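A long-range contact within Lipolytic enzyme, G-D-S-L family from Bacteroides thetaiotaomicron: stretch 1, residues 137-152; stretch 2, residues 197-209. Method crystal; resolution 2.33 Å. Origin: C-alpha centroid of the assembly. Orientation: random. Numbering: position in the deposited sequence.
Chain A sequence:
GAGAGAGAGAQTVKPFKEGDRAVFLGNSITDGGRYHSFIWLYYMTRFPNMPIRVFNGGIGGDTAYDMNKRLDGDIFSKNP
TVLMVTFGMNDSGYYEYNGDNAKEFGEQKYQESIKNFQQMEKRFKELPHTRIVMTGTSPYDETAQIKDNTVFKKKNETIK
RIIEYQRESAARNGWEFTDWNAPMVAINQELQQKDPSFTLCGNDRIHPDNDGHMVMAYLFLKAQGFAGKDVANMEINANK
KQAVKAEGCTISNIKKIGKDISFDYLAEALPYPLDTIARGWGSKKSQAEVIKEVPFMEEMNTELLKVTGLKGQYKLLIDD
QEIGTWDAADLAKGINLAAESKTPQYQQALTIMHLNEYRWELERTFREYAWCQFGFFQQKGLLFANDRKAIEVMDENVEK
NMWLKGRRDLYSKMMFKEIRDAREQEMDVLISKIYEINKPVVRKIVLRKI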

# COMPACT_ATOMS: atom_id res chain seq x y z
N THR A 137 3.27 -13.19 2.86
CA THR A 137 3.80 -12.48 1.70
C THR A 137 2.97 -12.75 0.44
O THR A 137 2.32 -13.80 0.29
CB THR A 137 5.24 -12.88 1.42
OG1 THR A 137 5.66 -12.29 0.18
CG2 THR A 137 5.38 -14.40 1.31
N SER A 138 2.99 -11.77 -0.47
CA SER A 138 2.50 -11.97 -1.82
C SER A 138 3.22 -13.16 -2.46
O SER A 138 4.33 -13.52 -2.07
CB SER A 138 2.71 -10.68 -2.63
OG SER A 138 4.05 -10.22 -2.54
N PRO A 139 2.62 -13.79 -3.47
CA PRO A 139 3.11 -15.09 -3.93
C PRO A 139 4.13 -15.00 -5.06
O PRO A 139 4.27 -13.98 -5.74
CB PRO A 139 1.83 -15.76 -4.43
CG PRO A 139 1.04 -14.61 -5.03
CD PRO A 139 1.38 -13.39 -4.18
N TYR A 140 4.85 -16.10 -5.24
CA TYR A 140 5.60 -16.34 -6.47
C TYR A 140 4.64 -16.91 -7.51
O TYR A 140 4.05 -17.98 -7.30
CB TYR A 140 6.76 -17.29 -6.24
CG TYR A 140 7.56 -17.59 -7.49
CD1 TYR A 140 8.50 -16.70 -7.98
CD2 TYR A 140 7.35 -18.77 -8.19
CE1 TYR A 140 9.22 -16.98 -9.13
CE2 TYR A 140 8.07 -19.06 -9.35
CZ TYR A 140 9.00 -18.16 -9.81
OH TYR A 140 9.72 -18.44 -10.96
N ASP A 141 4.45 -16.20 -8.62
CA ASP A 141 3.43 -16.58 -9.61
C ASP A 141 3.98 -17.68 -10.51
O ASP A 141 4.71 -17.41 -11.47
CB ASP A 141 3.01 -15.39 -10.43
CG ASP A 141 1.80 -15.69 -11.30
OD1 ASP A 141 1.38 -16.87 -11.35
OD2 ASP A 141 1.31 -14.75 -11.95
N GLU A 142 3.58 -18.92 -10.25
CA GLU A 142 4.05 -20.08 -11.00
C GLU A 142 3.27 -20.35 -12.28
O GLU A 142 3.77 -21.05 -13.16
CB GLU A 142 3.94 -21.32 -10.10
CG GLU A 142 4.81 -21.31 -8.87
CD GLU A 142 4.53 -22.50 -7.95
OE1 GLU A 142 3.61 -23.30 -8.25
OE2 GLU A 142 5.29 -22.70 -6.99
N THR A 143 2.08 -19.76 -12.43
CA THR A 143 1.17 -20.12 -13.51
C THR A 143 1.15 -19.13 -14.67
O THR A 143 0.72 -19.49 -15.77
CB THR A 143 -0.25 -20.31 -12.94
OG1 THR A 143 -0.75 -19.08 -12.40
CG2 THR A 143 -0.22 -21.34 -11.82
N ALA A 144 1.61 -17.90 -14.45
CA ALA A 144 1.60 -16.89 -15.51
C ALA A 144 2.53 -17.31 -16.65
O ALA A 144 3.54 -17.98 -16.43
CB ALA A 144 2.03 -15.55 -14.93
N GLN A 145 2.14 -16.98 -17.88
CA GLN A 145 3.00 -17.25 -19.04
C GLN A 145 3.78 -16.00 -19.44
O GLN A 145 3.31 -15.16 -20.22
CB GLN A 145 2.20 -17.84 -20.19
CG GLN A 145 1.66 -19.19 -19.77
CD GLN A 145 1.26 -20.05 -20.93
OE1 GLN A 145 1.31 -19.63 -22.09
NE2 GLN A 145 0.76 -21.26 -20.62
N ILE A 146 4.98 -15.87 -18.89
CA ILE A 146 5.88 -14.76 -19.16
C ILE A 146 6.98 -15.22 -20.11
O ILE A 146 7.55 -16.31 -19.96
CB ILE A 146 6.51 -14.16 -17.89
CG1 ILE A 146 5.51 -13.34 -17.05
CG2 ILE A 146 7.60 -13.18 -18.25
CD1 ILE A 146 4.29 -14.00 -16.64
N LYS A 147 7.24 -14.40 -21.13
CA LYS A 147 8.23 -14.73 -22.15
C LYS A 147 9.64 -14.71 -21.58
O LYS A 147 10.05 -13.73 -20.94
CB LYS A 147 8.15 -13.70 -23.28
CG LYS A 147 9.15 -13.94 -24.41
CD LYS A 147 9.13 -12.78 -25.41
CE LYS A 147 10.13 -13.00 -26.53
NZ LYS A 147 11.49 -12.98 -25.94
N ASP A 148 10.37 -15.80 -21.82
CA ASP A 148 11.79 -15.91 -21.47
C ASP A 148 12.01 -15.91 -19.96
O ASP A 148 13.15 -15.73 -19.52
CB ASP A 148 12.62 -14.81 -22.15
CG ASP A 148 12.65 -14.98 -23.68
OD1 ASP A 148 12.09 -15.97 -24.18
OD2 ASP A 148 13.25 -14.12 -24.39
N ASN A 149 10.97 -16.10 -19.14
CA ASN A 149 11.12 -16.17 -17.69
C ASN A 149 10.69 -17.55 -17.23
O ASN A 149 9.52 -17.91 -17.34
CB ASN A 149 10.31 -15.08 -16.98
CG ASN A 149 10.63 -15.00 -15.49
OD1 ASN A 149 10.14 -15.81 -14.70
ND2 ASN A 149 11.45 -14.01 -15.09
N THR A 150 11.65 -18.32 -16.70
CA THR A 150 11.45 -19.73 -16.39
C THR A 150 10.92 -19.89 -14.96
O THR A 150 11.38 -19.22 -14.04
CB THR A 150 12.76 -20.48 -16.54
OG1 THR A 150 13.36 -20.14 -17.81
CG2 THR A 150 12.49 -21.97 -16.59
N VAL A 151 9.96 -20.80 -14.78
CA VAL A 151 9.27 -20.96 -13.51
C VAL A 151 10.11 -21.80 -12.55
O VAL A 151 10.56 -22.89 -12.91
CB VAL A 151 7.90 -21.62 -13.72
CG1 VAL A 151 7.23 -21.93 -12.39
CG2 VAL A 151 7.02 -20.75 -14.55
N PHE A 152 10.28 -21.32 -11.32
CA PHE A 152 10.85 -22.13 -10.25
C PHE A 152 9.74 -23.00 -9.67
O PHE A 152 8.91 -22.53 -8.89
CB PHE A 152 11.53 -21.26 -9.19
CG PHE A 152 12.59 -20.35 -9.76
CD1 PHE A 152 13.68 -20.88 -10.44
CD2 PHE A 152 12.50 -18.97 -9.64
CE1 PHE A 152 14.66 -20.05 -10.98
CE2 PHE A 152 13.48 -18.14 -10.18
CZ PHE A 152 14.56 -18.69 -10.85
N SER A 197 -0.59 -14.31 -19.92
CA SER A 197 0.57 -13.53 -19.50
C SER A 197 0.26 -12.53 -18.39
O SER A 197 1.18 -11.84 -17.93
CB SER A 197 1.13 -12.77 -20.70
OG SER A 197 0.35 -11.62 -20.95
N PHE A 198 -1.00 -12.40 -17.95
CA PHE A 198 -1.32 -11.48 -16.88
C PHE A 198 -0.72 -11.94 -15.56
O PHE A 198 -0.68 -13.14 -15.26
CB PHE A 198 -2.84 -11.32 -16.73
CG PHE A 198 -3.45 -10.35 -17.72
CD1 PHE A 198 -2.67 -9.72 -18.69
CD2 PHE A 198 -4.81 -10.06 -17.67
CE1 PHE A 198 -3.24 -8.83 -19.59
CE2 PHE A 198 -5.39 -9.17 -18.57
CZ PHE A 198 -4.60 -8.55 -19.53
N THR A 199 -0.28 -10.98 -14.74
CA THR A 199 0.20 -11.33 -13.41
C THR A 199 0.13 -10.11 -12.51
O THR A 199 0.33 -8.97 -12.96
CB THR A 199 1.63 -11.88 -13.46
OG1 THR A 199 2.12 -12.12 -12.14
CG2 THR A 199 2.55 -10.90 -14.17
N LEU A 200 -0.17 -10.35 -11.24
CA LEU A 200 -0.02 -9.33 -10.21
C LEU A 200 1.43 -9.18 -9.76
O LEU A 200 1.73 -8.24 -9.02
CB LEU A 200 -0.88 -9.66 -8.99
CG LEU A 200 -2.38 -9.49 -9.09
CD1 LEU A 200 -3.00 -9.81 -7.74
CD2 LEU A 200 -2.78 -8.10 -9.58
N CYS A 201 2.30 -10.12 -10.12
CA CYS A 201 3.64 -10.22 -9.57
C CYS A 201 4.74 -9.77 -10.54
O CYS A 201 5.85 -10.30 -10.53
CB CYS A 201 3.90 -11.63 -9.07
SG CYS A 201 2.56 -12.23 -7.96
N GLY A 202 4.46 -8.76 -11.36
CA GLY A 202 5.53 -8.08 -12.08
C GLY A 202 6.14 -8.91 -13.20
O GLY A 202 5.68 -10.01 -13.53
N ASN A 203 7.23 -8.37 -13.76
CA ASN A 203 7.89 -8.99 -14.91
C ASN A 203 8.63 -10.28 -14.56
O ASN A 203 8.94 -11.06 -15.46
CB ASN A 203 8.87 -8.00 -15.55
CG ASN A 203 8.40 -6.55 -15.47
OD1 ASN A 203 7.23 -6.23 -15.70
ND2 ASN A 203 9.33 -5.65 -15.14
N ASP A 204 8.92 -10.52 -13.28
CA ASP A 204 9.79 -11.63 -12.90
C ASP A 204 9.10 -12.64 -11.99
O ASP A 204 9.77 -13.49 -11.40
CB ASP A 204 11.06 -11.12 -12.21
CG ASP A 204 10.77 -10.40 -10.89
OD1 ASP A 204 9.59 -10.29 -10.49
OD2 ASP A 204 11.74 -9.94 -10.25
N ARG A 205 7.78 -12.55 -11.85
CA ARG A 205 6.96 -13.43 -11.03
C ARG A 205 7.15 -13.21 -9.54
O ARG A 205 6.50 -13.89 -8.72
CB ARG A 205 7.22 -14.91 -11.35
CG ARG A 205 7.31 -15.21 -12.84
CD ARG A 205 7.66 -16.67 -13.07
NE ARG A 205 6.48 -17.36 -13.56
CZ ARG A 205 6.23 -17.63 -14.83
NH1 ARG A 205 5.11 -18.26 -15.12
NH2 ARG A 205 7.09 -17.30 -15.79
N ILE A 206 8.03 -12.27 -9.15
CA ILE A 206 8.45 -12.09 -7.76
C ILE A 206 8.05 -10.72 -7.24
O ILE A 206 7.43 -10.60 -6.18
CB ILE A 206 9.97 -12.30 -7.62
CG1 ILE A 206 10.35 -13.71 -8.06
CG2 ILE A 206 10.44 -11.94 -6.20
CD1 ILE A 206 11.84 -13.89 -8.29
N HIS A 207 8.40 -9.66 -7.98
CA HIS A 207 8.26 -8.29 -7.51
C HIS A 207 7.05 -7.64 -8.16
O HIS A 207 7.11 -7.28 -9.35
CB HIS A 207 9.54 -7.50 -7.82
CG HIS A 207 10.76 -8.09 -7.17
ND1 HIS A 207 11.64 -8.91 -7.84
CD2 HIS A 207 11.21 -8.01 -5.89
CE1 HIS A 207 12.60 -9.29 -7.01
NE2 HIS A 207 12.36 -8.76 -5.82
N PRO A 208 5.94 -7.44 -7.45
CA PRO A 208 4.76 -6.81 -8.05
C PRO A 208 5.02 -5.39 -8.52
O PRO A 208 5.78 -4.64 -7.92
CB PRO A 208 3.73 -6.83 -6.91
CG PRO A 208 4.18 -7.91 -5.99
CD PRO A 208 5.69 -7.90 -6.07
N ASP A 209 4.35 -5.04 -9.61
CA ASP A 209 4.32 -3.68 -10.14
C ASP A 209 3.33 -2.85 -9.32
O ASP A 209 2.76 -3.32 -8.33
CB ASP A 209 3.96 -3.75 -11.63
CG ASP A 209 4.42 -2.54 -12.43
OD1 ASP A 209 4.79 -1.51 -11.84
OD2 ASP A 209 4.37 -2.62 -13.68
O HOH W 1 5.00 -11.48 -4.72

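Neither stretch forms regular helix or strand, and the contact rests on individual side chains and a few backbone groups, which together bury 826 Å² counted over both sides. At the start of stretch 2, S197 lies against Q145, their CA atoms 4.5 Å apart; S197 CA approaches Q145 O at 3.3 Å with an angle of 128° at the hydrogen, a weak CA-H...O contact. S197 CB also lies 3.3 Å from Q145 O. F198 points its CA-to-CB bond away and contributes mainly its carbonyl, with F198 O 3.6 Å from A144 CB.

T199 points toward stretch 1, and its hydroxyl works in two directions: T199 OG1 donates to D141 OD2 at 2.8 Å and accepts from C201 N at 2.8 Å. The other carboxylate oxygen of D141 holds its own loop in shape, accepting from T143 N (3.2 Å to D141 OD1) and A144 N (3.3 Å to D141 OD1). The aspartate thus braces stretch 1 while reaching across to stretch 2. C201 is buried and fills the space beside P139 and D141, with C201 SG 4.1 Å from P139 CG and 4.0 Å from D141 CB.

A type I turn from G202 to R205 follows. G202 has a phi of 72°, which favours glycine, and a CB there would fall 1.9 Å from H207 O. D204 secures the exit from the turn: D204 OD1 accepts from I206 N at 2.9 Å and from H207 N at 2.8 Å, while D204 OD2 accepts from H207 ND1 at 2.6 Å.

R205 dominates the contact, with 205 Å² covered by stretch 1. It pairs with D141 through two hydrogen bonds: D141 N to R205 O, 3.1 Å and 165°, and R205 NE to D141 O, 2.7 Å and 153°. The long side chain, with chi3 off-well at 107°, carries the guanidinium between apolar groups, I146 CD1 over one face and V151 CG2 over the opposite face. The modelled 2.1 Å between A144 O and R205 NH1 is a clash and supports no interaction.

The CA-to-CB bond of I206 runs sideways to stretch 1, but the end of the side chain comes nearer, placing I206 CG1 3.5 Å from Y140 CD1, at the ring edge. The tyrosine is itself anchored by F152 N, which donates to Y140 OH at 3.0 Å. A water links the backbones nearby, donating to I206 O (3.0 Å from the water O) and P139 O (2.8 Å) and accepting from S138 OG (2.7 Å). P208 closes the contact, its CG 4.2 Å from S138 OG.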